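Side-chain contacts in multidrug resistance protein (Vibrio cholerae, PDB 1YC9), which probably forms a trimeric outer-membrane exit duct for drug efflux and could contribute to resistance against puromycin, acriflavine and tetraphenylarsonium chloride: residues 132-137 against 258-263; 41-46 against 138-143; 357-362 against 427-432. The protein carries 1 engineered substitution. All coordinates share one frame; numbering follows the deposited sequence.

Interaction 1 (132-137 against 258-263); sequences AEAESV and HRADIT
With chi1 of Thr263 at -63°, its methyl CG2 stands anti to its own backbone N and is directed at Ala134, whose CB it meets at 4.0 Å. The hydroxyl OG1 lies beside the backbone N and does not touch segment 132-137. Val137 contributes through its branch point, CB lying 4.2 Å from Ala260 CB. The centre of the contact is smaller still: Ala134 and Ala260 point their methyls at the opposing backbone, and their CA atoms are only 4.9 Å apart. Ala260 CB presses on the carbonyl oxygen of Ala134 at 3.1 Å, a tight approach for atoms not joined by a hydrogen bond, while Ala134 CB reaches Ala260 O at 3.5 Å, an ordinary van der Waals contact.

The helix beginning at Ala260 is anchored on its far side. Arg259, at the N-cap position, grips Asp261 side-on, NE bonding OD2 at 2.8 Å and NH2 bonding OD1 at 2.7 Å, both oxygens being met on the syn side and close to the guanidinium plane. Glu355 adds a salt bridge to NH1 of Arg259. Across the helix pair itself, Glu135 makes a salt bridge to Arg268, one helical turn beyond Ala264, which also packs on Ala134.

With alanines at the point of contact, the start of helix 260-281 comes close to the long helix 117-183, an alanine-mediated helix contact within the periplasmic alpha-helical barrel characteristic of outer membrane factors.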
ATOM      1  N   ALA A 132      10.776 -16.022   6.802  1.00 17.57           N
ATOM      2  CA  ALA A 132      10.056 -15.426   7.933  1.00 18.10           C
ATOM      3  C   ALA A 132      10.974 -15.030   9.108  1.00 18.99           C
ATOM      4  O   ALA A 132      10.776 -13.992   9.798  1.00 18.21           O
ATOM      5  CB  ALA A 132       8.980 -16.311   8.381  1.00 18.69           C
ATOM      6  N   GLU A 133      11.991 -15.841   9.315  1.00 18.77           N
ATOM      7  CA  GLU A 133      12.990 -15.540  10.352  1.00 20.57           C
ATOM      8  C   GLU A 133      13.729 -14.242  10.007  1.00 19.65           C
ATOM      9  O   GLU A 133      13.882 -13.355  10.846  1.00 20.17           O
ATOM     10  CB  GLU A 133      13.935 -16.716  10.527  1.00 19.41           C
ATOM     11  CG  GLU A 133      13.302 -17.894  11.210  1.00 25.05           C
ATOM     12  CD  GLU A 133      14.169 -19.146  11.239  1.00 29.63           C
ATOM     13  OE1 GLU A 133      15.225 -19.135  10.589  1.00 34.37           O
ATOM     14  OE2 GLU A 133      13.760 -20.131  11.901  1.00 28.18           O
ATOM     15  N   ALA A 134      14.138 -14.111   8.742  1.00 19.92           N
ATOM     16  CA  ALA A 134      14.791 -12.915   8.245  1.00 20.54           C
ATOM     17  C   ALA A 134      13.853 -11.723   8.339  1.00 21.29           C
ATOM     18  O   ALA A 134      14.275 -10.622   8.705  1.00 20.68           O
ATOM     19  CB  ALA A 134      15.253 -13.118   6.799  1.00 19.76           C
ATOM     20  N   GLU A 135      12.576 -11.919   8.034  1.00 21.77           N
ATOM     21  CA  GLU A 135      11.649 -10.813   8.107  1.00 22.88           C
ATOM     22  C   GLU A 135      11.431 -10.349   9.552  1.00 23.38           C
ATOM     23  O   GLU A 135      11.224  -9.167   9.774  1.00 22.89           O
ATOM     24  CB  GLU A 135      10.339 -11.149   7.422  1.00 23.19           C
ATOM     25  CG  GLU A 135      10.542 -11.212   5.919  1.00 27.34           C
ATOM     26  CD  GLU A 135       9.280 -11.512   5.159  1.00 33.88           C
ATOM     27  OE1 GLU A 135       8.362 -12.110   5.740  1.00 37.57           O
ATOM     28  OE2 GLU A 135       9.209 -11.146   3.953  1.00 40.99           O
ATOM     29  N   SER A 136      11.535 -11.245  10.521  1.00 23.76           N
ATOM     30  CA  SER A 136      11.440 -10.847  11.926  1.00 25.18           C
ATOM     31  C   SER A 136      12.610  -9.926  12.321  1.00 25.67           C
ATOM     32  O   SER A 136      12.426  -8.984  13.086  1.00 24.47           O
ATOM     33  CB  SER A 136      11.337 -12.041  12.887  1.00 25.07           C
ATOM     34  OG  SER A 136      12.525 -12.764  12.922  1.00 26.50           O
ATOM     35  N   VAL A 137      13.798 -10.200  11.784  1.00 25.01           N
ATOM     36  CA  VAL A 137      14.938  -9.291  11.967  1.00 25.06           C
ATOM     37  C   VAL A 137      14.663  -7.941  11.286  1.00 24.50           C
ATOM     38  O   VAL A 137      14.917  -6.869  11.871  1.00 25.10           O
ATOM     39  CB  VAL A 137      16.250  -9.933  11.431  1.00 25.63           C
ATOM     40  CG1 VAL A 137      17.455  -8.972  11.518  1.00 25.73           C
ATOM     41  CG2 VAL A 137      16.505 -11.226  12.199  1.00 26.52           C
ATOM     42  N   HIS A 258      24.078  -8.292   5.771  1.00 37.91           N
ATOM     43  CA  HIS A 258      23.185  -8.122   6.910  1.00 37.00           C
ATOM     44  C   HIS A 258      21.787  -7.648   6.426  1.00 34.73           C
ATOM     45  O   HIS A 258      20.949  -7.281   7.251  1.00 36.15           O
ATOM     46  CB  HIS A 258      23.791  -7.180   7.967  1.00 37.59           C
ATOM     47  N   ARG A 259      21.522  -7.665   5.114  1.00 31.08           N
ATOM     48  CA  ARG A 259      20.201  -7.228   4.651  1.00 28.00           C
ATOM     49  C   ARG A 259      19.261  -8.421   4.761  1.00 25.52           C
ATOM     50  O   ARG A 259      19.321  -9.363   3.937  1.00 21.79           O
ATOM     51  CB  ARG A 259      20.214  -6.737   3.214  1.00 27.33           C
ATOM     52  CG  ARG A 259      21.067  -5.513   2.963  1.00 29.44           C
ATOM     53  CD  ARG A 259      20.362  -4.236   3.150  1.00 31.08           C
ATOM     54  NE  ARG A 259      19.062  -4.086   2.459  1.00 29.76           N
ATOM     55  CZ  ARG A 259      18.573  -2.919   2.047  1.00 29.30           C
ATOM     56  NH1 ARG A 259      19.327  -1.834   2.113  1.00 29.45           N
ATOM     57  NH2 ARG A 259      17.393  -2.852   1.469  1.00 27.12           N
ATOM     58  N   ALA A 260      18.408  -8.379   5.771  1.00 23.73           N
ATOM     59  CA  ALA A 260      17.406  -9.418   5.971  1.00 24.24           C
ATOM     60  C   ALA A 260      16.405  -9.473   4.800  1.00 24.00           C
ATOM     61  O   ALA A 260      15.918 -10.536   4.472  1.00 23.57           O
ATOM     62  CB  ALA A 260      16.673  -9.208   7.299  1.00 26.35           C
ATOM     63  N   ASP A 261      16.109  -8.355   4.153  1.00 23.10           N
ATOM     64  CA  ASP A 261      15.203  -8.356   2.970  1.00 23.32           C
ATOM     65  C   ASP A 261      15.769  -9.153   1.798  1.00 22.69           C
ATOM     66  O   ASP A 261      15.048  -9.900   1.116  1.00 21.61           O
ATOM     67  CB  ASP A 261      14.785  -6.942   2.541  1.00 22.94           C
ATOM     68  CG  ASP A 261      15.972  -6.024   2.148  1.00 26.86           C
ATOM     69  OD1 ASP A 261      15.762  -5.015   1.425  1.00 26.38           O
ATOM     70  OD2 ASP A 261      17.173  -6.208   2.488  1.00 28.39           O
ATOM     71  N   ILE A 262      17.076  -9.023   1.552  1.00 21.67           N
ATOM     72  CA  ILE A 262      17.732  -9.815   0.523  1.00 21.15           C
ATOM     73  C   ILE A 262      17.715 -11.291   0.928  1.00 20.41           C
ATOM     74  O   ILE A 262      17.431 -12.160   0.106  1.00 19.71           O
ATOM     75  CB  ILE A 262      19.194  -9.349   0.281  1.00 21.81           C
ATOM     76  CG1 ILE A 262      19.184  -7.948  -0.314  1.00 22.45           C
ATOM     77  CG2 ILE A 262      19.944 -10.313  -0.602  1.00 21.34           C
ATOM     78  CD1 ILE A 262      20.546  -7.286  -0.412  1.00 25.24           C
ATOM     79  N   THR A 263      18.033 -11.598   2.184  1.00 19.95           N
ATOM     80  CA  THR A 263      18.006 -12.970   2.635  1.00 19.40           C
ATOM     81  C   THR A 263      16.611 -13.575   2.446  1.00 18.94           C
ATOM     82  O   THR A 263      16.475 -14.678   1.964  1.00 19.53           O
ATOM     83  CB  THR A 263      18.402 -13.007   4.074  1.00 20.50           C
ATOM     84  OG1 THR A 263      19.751 -12.531   4.152  1.00 20.25           O
ATOM     85  CG2 THR A 263      18.387 -14.423   4.603  1.00 20.35           C
TER

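Interaction 2 (41-46 against 138-143); sequences EALQHS and AARLMI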
ATOM      1  N   GLU A  41      11.912  -0.125  25.228  1.00 29.32           N
ATOM      2  CA  GLU A  41      10.481  -0.259  25.510  1.00 30.30           C
ATOM      3  C   GLU A  41       9.728  -0.887  24.336  1.00 29.71           C
ATOM      4  O   GLU A  41       8.945  -1.827  24.533  1.00 30.37           O
ATOM      5  CB  GLU A  41       9.840   1.102  25.827  1.00 31.58           C
ATOM      6  CG  GLU A  41      10.160   1.683  27.188  1.00 35.69           C
ATOM      7  CD  GLU A  41       9.770   3.171  27.255  1.00 39.81           C
ATOM      8  OE1 GLU A  41       8.598   3.501  27.028  1.00 41.30           O
ATOM      9  OE2 GLU A  41      10.636   4.021  27.499  1.00 43.58           O
ATOM     10  N   ALA A  42       9.942  -0.341  23.143  1.00 28.58           N
ATOM     11  CA  ALA A  42       9.282  -0.804  21.931  1.00 28.38           C
ATOM     12  C   ALA A  42       9.645  -2.252  21.617  1.00 28.87           C
ATOM     13  O   ALA A  42       8.815  -2.981  21.152  1.00 27.64           O
ATOM     14  CB  ALA A  42       9.658   0.065  20.741  1.00 27.03           C
ATOM     15  N   LEU A  43      10.916  -2.634  21.823  1.00 28.92           N
ATOM     16  CA  LEU A  43      11.352  -4.000  21.551  1.00 30.50           C
ATOM     17  C   LEU A  43      10.968  -5.045  22.634  1.00 32.77           C
ATOM     18  O   LEU A  43      11.101  -6.238  22.419  1.00 34.62           O
ATOM     19  CB  LEU A  43      12.856  -4.007  21.290  1.00 29.66           C
ATOM     20  CG  LEU A  43      13.269  -3.273  19.995  1.00 31.39           C
ATOM     21  CD1 LEU A  43      14.796  -3.349  19.794  1.00 34.54           C
ATOM     22  CD2 LEU A  43      12.534  -3.765  18.738  1.00 31.82           C
ATOM     23  N   GLN A  44      10.499  -4.576  23.785  1.00 34.36           N
ATOM     24  CA  GLN A  44      10.097  -5.481  24.859  1.00 35.92           C
ATOM     25  C   GLN A  44       8.619  -5.839  24.744  1.00 36.39           C
ATOM     26  O   GLN A  44       8.239  -7.007  24.820  1.00 35.72           O
ATOM     27  CB  GLN A  44      10.380  -4.849  26.224  1.00 35.92           C
ATOM     28  CG  GLN A  44      10.344  -5.830  27.384  1.00 39.33           C
ATOM     29  N   HIS A  45       7.796  -4.814  24.561  1.00 36.98           N
ATOM     30  CA  HIS A  45       6.377  -4.968  24.362  1.00 37.60           C
ATOM     31  C   HIS A  45       5.865  -3.725  23.623  1.00 37.13           C
ATOM     32  O   HIS A  45       6.003  -2.609  24.105  1.00 37.87           O
ATOM     33  CB  HIS A  45       5.620  -5.131  25.690  1.00 39.25           C
ATOM     34  CG  HIS A  45       4.209  -5.621  25.519  1.00 41.88           C
ATOM     35  ND1 HIS A  45       3.124  -4.768  25.457  1.00 46.75           N
ATOM     36  CD2 HIS A  45       3.710  -6.873  25.356  1.00 45.92           C
ATOM     37  CE1 HIS A  45       2.018  -5.472  25.276  1.00 47.21           C
ATOM     38  NE2 HIS A  45       2.344  -6.752  25.208  1.00 48.60           N
ATOM     39  N   SER A  46       5.301  -3.944  22.441  1.00 35.34           N
ATOM     40  CA  SER A  46       4.619  -2.910  21.651  1.00 32.97           C
ATOM     41  C   SER A  46       3.828  -3.687  20.593  1.00 31.98           C
ATOM     42  O   SER A  46       4.181  -4.818  20.296  1.00 31.09           O
ATOM     43  CB  SER A  46       5.602  -1.953  21.000  1.00 31.90           C
ATOM     44  OG  SER A  46       6.379  -2.553  19.963  1.00 31.40           O
ATOM     45  N   ALA A 138      14.199  -7.977  10.037  1.00 24.00           N
ATOM     46  CA  ALA A 138      13.803  -6.752   9.332  1.00 24.22           C
ATOM     47  C   ALA A 138      12.767  -5.956  10.137  1.00 24.24           C
ATOM     48  O   ALA A 138      12.843  -4.712  10.166  1.00 22.95           O
ATOM     49  CB  ALA A 138      13.287  -7.043   7.903  1.00 24.07           C
ATOM     50  N   ALA A 139      11.866  -6.647  10.835  1.00 24.35           N
ATOM     51  CA  ALA A 139      10.832  -5.979  11.625  1.00 26.44           C
ATOM     52  C   ALA A 139      11.445  -5.290  12.841  1.00 27.38           C
ATOM     53  O   ALA A 139      11.073  -4.143  13.169  1.00 27.30           O
ATOM     54  CB  ALA A 139       9.712  -6.959  12.095  1.00 26.64           C
ATOM     55  N   ARG A 140      12.400  -5.951  13.488  1.00 27.14           N
ATOM     56  CA  ARG A 140      13.109  -5.313  14.562  1.00 27.16           C
ATOM     57  C   ARG A 140      13.781  -4.024  14.074  1.00 27.03           C
ATOM     58  O   ARG A 140      13.719  -2.993  14.741  1.00 26.37           O
ATOM     59  CB  ARG A 140      14.162  -6.257  15.089  1.00 28.63           C
ATOM     60  CG  ARG A 140      14.808  -5.781  16.378  1.00 31.48           C
ATOM     61  CD  ARG A 140      16.161  -6.410  16.577  1.00 34.22           C
ATOM     62  NE  ARG A 140      16.623  -6.365  17.966  1.00 35.59           N
ATOM     63  CZ  ARG A 140      17.717  -5.734  18.373  1.00 36.54           C
ATOM     64  NH1 ARG A 140      18.436  -5.008  17.528  1.00 37.74           N
ATOM     65  NH2 ARG A 140      18.083  -5.798  19.647  1.00 37.08           N
ATOM     66  N   LEU A 141      14.423  -4.104  12.912  1.00 26.70           N
ATOM     67  CA  LEU A 141      15.103  -2.962  12.311  1.00 27.27           C
ATOM     68  C   LEU A 141      14.137  -1.840  11.986  1.00 25.94           C
ATOM     69  O   LEU A 141      14.451  -0.670  12.170  1.00 24.65           O
ATOM     70  CB  LEU A 141      15.827  -3.392  11.037  1.00 27.40           C
ATOM     71  CG  LEU A 141      17.151  -2.791  10.543  1.00 32.86           C
ATOM     72  CD1 LEU A 141      17.047  -2.240   9.111  1.00 34.86           C
ATOM     73  CD2 LEU A 141      17.881  -1.851  11.516  1.00 31.52           C
ATOM     74  N   MET A 142      12.956  -2.202  11.495  1.00 25.40           N
ATOM     75  CA  MET A 142      11.953  -1.214  11.114  1.00 25.44           C
ATOM     76  C   MET A 142      11.419  -0.477  12.337  1.00 24.01           C
ATOM     77  O   MET A 142      11.115   0.715  12.275  1.00 22.56           O
ATOM     78  CB  MET A 142      10.802  -1.883  10.360  1.00 25.34           C
ATOM     79  CG  MET A 142       9.668  -0.940   9.996  1.00 31.85           C
ATOM     80  SD  MET A 142       8.398  -1.733   8.990  0.50 34.54           S
ATOM     81  CE  MET A 142       7.859  -3.037  10.093  0.50 32.78           C
ATOM     82  N   ILE A 143      11.310  -1.196  13.449  1.00 24.40           N
ATOM     83  CA  ILE A 143      10.905  -0.600  14.721  1.00 24.69           C
ATOM     84  C   ILE A 143      11.964   0.353  15.271  1.00 24.08           C
ATOM     85  O   ILE A 143      11.684   1.517  15.595  1.00 22.38           O
ATOM     86  CB  ILE A 143      10.567  -1.705  15.754  1.00 24.95           C
ATOM     87  CG1 ILE A 143       9.298  -2.452  15.319  1.00 27.52           C
ATOM     88  CG2 ILE A 143      10.322  -1.142  17.133  1.00 27.27           C
ATOM     89  CD1 ILE A 143       9.098  -3.767  16.030  1.00 28.39           C
TER
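Leu43 meets Ile143 with CD2 and Arg140 with both methyls, and the two halves of the contact differ. The tight half is wholly aliphatic. Ile143 CG2, anti to its backbone N because chi1 is -68°, touches two partners lying at roughly a right angle from it, Leu43 CD2 at 3.8 Å and Ala42 CB at 3.9 Å. The Leu43 and Ile143 side chains slide past each other in opposite directions, and Ile143 and Ala42 are both buried.

On the less buried side Arg140, extended from CG to NE, crosses Leu43 at about a right angle. Its CG is just as close, 3.8 Å from Leu43 CD2, but Leu43 CD1 lies off-centre over one guanidinium face, 4.0 Å from Arg140 CZ. The charged end is held by Ala24 O at NH1 and Asn25 OD1 at NH2.

Beside the apolar half, Ser46 OG bonds Ala42 O at 2.7 Å, in the carbonyl plane on a lone pair, linking residue 42 to the N-cap of helix 47-67, with a weak bond to Leu49 N. The contact thus lays Ala42 and Leu43 of helix 33-44 on helix 117-183, with Ile143 also touching Ser48 of helix 47-67 and Trp27 packing on Leu43 and Arg140.

Interaction 3 (357-362 against 427-432); sequences ADVVTS and LALIHA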
ATOM      1  N   ALA A 357      24.109   3.395  -2.144  1.00 20.95           N
ATOM      2  CA  ALA A 357      24.672   4.405  -2.993  1.00 21.11           C
ATOM      3  C   ALA A 357      24.244   5.804  -2.575  1.00 21.76           C
ATOM      4  O   ALA A 357      25.068   6.723  -2.630  1.00 22.28           O
ATOM      5  CB  ALA A 357      24.348   4.188  -4.462  1.00 22.14           C
ATOM      6  N   ASP A 358      22.983   5.960  -2.152  1.00 19.96           N
ATOM      7  CA  ASP A 358      22.448   7.269  -1.759  1.00 20.39           C
ATOM      8  C   ASP A 358      23.061   7.718  -0.446  1.00 20.68           C
ATOM      9  O   ASP A 358      23.434   8.872  -0.304  1.00 19.84           O
ATOM     10  CB  ASP A 358      20.941   7.244  -1.615  1.00 18.92           C
ATOM     11  CG  ASP A 358      20.211   7.420  -2.946  1.00 19.85           C
ATOM     12  OD1 ASP A 358      20.827   7.365  -4.015  1.00 20.36           O
ATOM     13  OD2 ASP A 358      18.968   7.593  -3.004  1.00 26.86           O
ATOM     14  N   VAL A 359      23.197   6.799   0.504  1.00 22.34           N
ATOM     15  CA  VAL A 359      23.813   7.139   1.779  1.00 24.36           C
ATOM     16  C   VAL A 359      25.254   7.632   1.562  1.00 23.78           C
ATOM     17  O   VAL A 359      25.654   8.649   2.123  1.00 23.73           O
ATOM     18  CB  VAL A 359      23.835   5.979   2.783  1.00 25.14           C
ATOM     19  CG1 VAL A 359      24.667   6.395   4.024  1.00 27.59           C
ATOM     20  CG2 VAL A 359      22.428   5.550   3.177  1.00 27.40           C
ATOM     21  N   VAL A 360      25.975   6.952   0.709  1.00 24.39           N
ATOM     22  CA  VAL A 360      27.341   7.323   0.349  1.00 25.16           C
ATOM     23  C   VAL A 360      27.364   8.687  -0.337  1.00 24.31           C
ATOM     24  O   VAL A 360      28.115   9.589   0.040  1.00 23.56           O
ATOM     25  CB  VAL A 360      28.010   6.291  -0.607  1.00 25.15           C
ATOM     26  CG1 VAL A 360      29.344   6.812  -1.141  1.00 27.21           C
ATOM     27  CG2 VAL A 360      28.203   4.935   0.083  1.00 26.31           C
ATOM     28  N   THR A 361      26.494   8.868  -1.312  1.00 23.01           N
ATOM     29  CA  THR A 361      26.403  10.137  -1.994  1.00 22.88           C
ATOM     30  C   THR A 361      26.173  11.269  -1.018  1.00 21.91           C
ATOM     31  O   THR A 361      26.868  12.284  -1.054  1.00 21.81           O
ATOM     32  CB  THR A 361      25.262  10.080  -3.030  1.00 22.30           C
ATOM     33  OG1 THR A 361      25.688   9.273  -4.138  1.00 22.79           O
ATOM     34  CG2 THR A 361      24.991  11.417  -3.601  1.00 24.19           C
ATOM     35  N   SER A 362      25.213  11.101  -0.128  1.00 21.65           N
ATOM     36  CA  SER A 362      24.817  12.182   0.713  1.00 21.38           C
ATOM     37  C   SER A 362      25.846  12.411   1.843  1.00 21.76           C
ATOM     38  O   SER A 362      26.082  13.548   2.252  1.00 21.15           O
ATOM     39  CB  SER A 362      23.429  11.947   1.279  1.00 21.90           C
ATOM     40  OG  SER A 362      22.452  11.918   0.223  1.00 20.94           O
ATOM     41  N   LEU A 427      21.883   7.201  10.628  1.00 20.72           N
ATOM     42  CA  LEU A 427      20.793   6.263  10.711  1.00 21.28           C
ATOM     43  C   LEU A 427      20.458   5.628   9.369  1.00 21.21           C
ATOM     44  O   LEU A 427      20.124   4.457   9.314  1.00 22.73           O
ATOM     45  CB  LEU A 427      19.547   6.921  11.332  1.00 21.21           C
ATOM     46  CG  LEU A 427      19.673   7.494  12.736  1.00 19.64           C
ATOM     47  CD1 LEU A 427      18.372   8.325  13.070  1.00 20.72           C
ATOM     48  CD2 LEU A 427      19.835   6.375  13.755  1.00 21.88           C
ATOM     49  N   ALA A 428      20.535   6.386   8.281  1.00 21.84           N
ATOM     50  CA  ALA A 428      20.284   5.873   6.939  1.00 21.77           C
ATOM     51  C   ALA A 428      21.313   4.791   6.562  1.00 21.98           C
ATOM     52  O   ALA A 428      21.017   3.817   5.871  1.00 20.67           O
ATOM     53  CB  ALA A 428      20.373   6.960   5.956  1.00 22.35           C
ATOM     54  N   LEU A 429      22.525   4.956   7.055  1.00 23.13           N
ATOM     55  CA  LEU A 429      23.562   3.964   6.794  1.00 22.61           C
ATOM     56  C   LEU A 429      23.218   2.679   7.530  1.00 22.18           C
ATOM     57  O   LEU A 429      23.392   1.587   6.988  1.00 21.43           O
ATOM     58  CB  LEU A 429      24.936   4.488   7.254  1.00 22.81           C
ATOM     59  CG  LEU A 429      26.130   3.496   7.150  1.00 23.54           C
ATOM     60  CD1 LEU A 429      26.382   3.180   5.708  1.00 25.78           C
ATOM     61  CD2 LEU A 429      27.372   4.150   7.783  1.00 28.00           C
ATOM     62  N   ILE A 430      22.812   2.795   8.789  1.00 21.19           N
ATOM     63  CA  ILE A 430      22.500   1.643   9.573  1.00 22.48           C
ATOM     64  C   ILE A 430      21.363   0.899   8.910  1.00 23.70           C
ATOM     65  O   ILE A 430      21.414  -0.306   8.734  1.00 22.73           O
ATOM     66  CB  ILE A 430      22.155   2.043  11.002  1.00 23.52           C
ATOM     67  CG1 ILE A 430      23.447   2.439  11.730  1.00 28.16           C
ATOM     68  CG2 ILE A 430      21.475   0.954  11.716  1.00 26.42           C
ATOM     69  CD1 ILE A 430      23.263   2.968  13.094  1.00 30.75           C
ATOM     70  N   HIS A 431      20.349   1.641   8.478  1.00 24.28           N
ATOM     71  CA  HIS A 431      19.229   1.030   7.755  1.00 25.97           C
ATOM     72  C   HIS A 431      19.664   0.352   6.448  1.00 24.62           C
ATOM     73  O   HIS A 431      19.252  -0.783   6.148  1.00 25.22           O
ATOM     74  CB  HIS A 431      18.137   2.059   7.550  1.00 25.94           C
ATOM     75  CG  HIS A 431      16.877   1.468   7.051  1.00 30.51           C
ATOM     76  ND1 HIS A 431      16.690   1.169   5.724  1.00 32.99           N
ATOM     77  CD2 HIS A 431      15.770   1.045   7.705  1.00 32.81           C
ATOM     78  CE1 HIS A 431      15.499   0.623   5.572  1.00 32.73           C
ATOM     79  NE2 HIS A 431      14.926   0.529   6.763  1.00 34.91           N
ATOM     80  N   ALA A 432      20.535   0.996   5.700  1.00 25.44           N
ATOM     81  CA  ALA A 432      20.954   0.522   4.390  1.00 25.93           C
ATOM     82  C   ALA A 432      21.789  -0.732   4.529  1.00 26.69           C
ATOM     83  O   ALA A 432      21.749  -1.604   3.673  1.00 26.25           O
ATOM     84  CB  ALA A 432      21.728   1.570   3.669  1.00 26.24           C
TER
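Val359 packs against helix 398-433, on Ala428, Leu429 and Ala432, a local packing point in an antiparallel helix pair of the helical barrel of this outer membrane factor. The local axes run at 157° to each other and approach to 9.4 Å, with Val359 and Leu429 the closest residues by CA position.

The two methyls of Val359 divide the work. With chi1 at 173°, CG1 is anti to the backbone N and goes to Leu429, lying 3.8 Å from its CB and 4.0 Å from its CD1. CG2, anti to the carbonyl carbon, instead covers the backbone and the two alanines: 3.5 Å to Ala428 O, 3.7 Å to Ala428 CB and 4.1 Å to Ala432 CB. The valine is therefore wedged between a larger side chain met by one branch and a low alanine surface, one turn long, met by the other. Leu429 lies across the valine at about a right angle, and its CG, anti to its own backbone N, brings CD1 within reach of CG1. The contact across the pair is apolar apart from the methyl on Ala428 O, an oxygen that also accepts Ala432 N within its helix.

Other faces of segment 357-362 meet a second subunit of the trimer: Ser362 OG bonds Glu211 of that subunit, and both Asp358 OD1 and Thr361 OG1 bond Asn218 of it. Ala357 O receives Thr361 N and, from the opposite face of its carbonyl plane, Thr361 OG1 at 3.0 Å, the hydroxyl standing 35° out of that plane.

From the N terminus, interaction 2 opens first at 41-46 and closes at 138-143, enclosing helix 47-67 and strands 73-84 and 98-111. Before it closes, interaction 1 has opened at 132-137 on the same helix 117-183, so the two loops cross; interaction 1 closes at 258-263, after helix 189-223. Interaction 3 follows in series, its closure at 427-432 completing an almost wholly helical excursion from 357-362. The three contacts also touch: Ala260 CB lies 3.9 Å from Ala138 N, Leu141 CD1 lies 3.8 Å from His431 CD2, and Arg259 NH1 probably bonds Ala432 O. Together they join helices 33-44, 117-183, 260-281, 326-391 and 398-433.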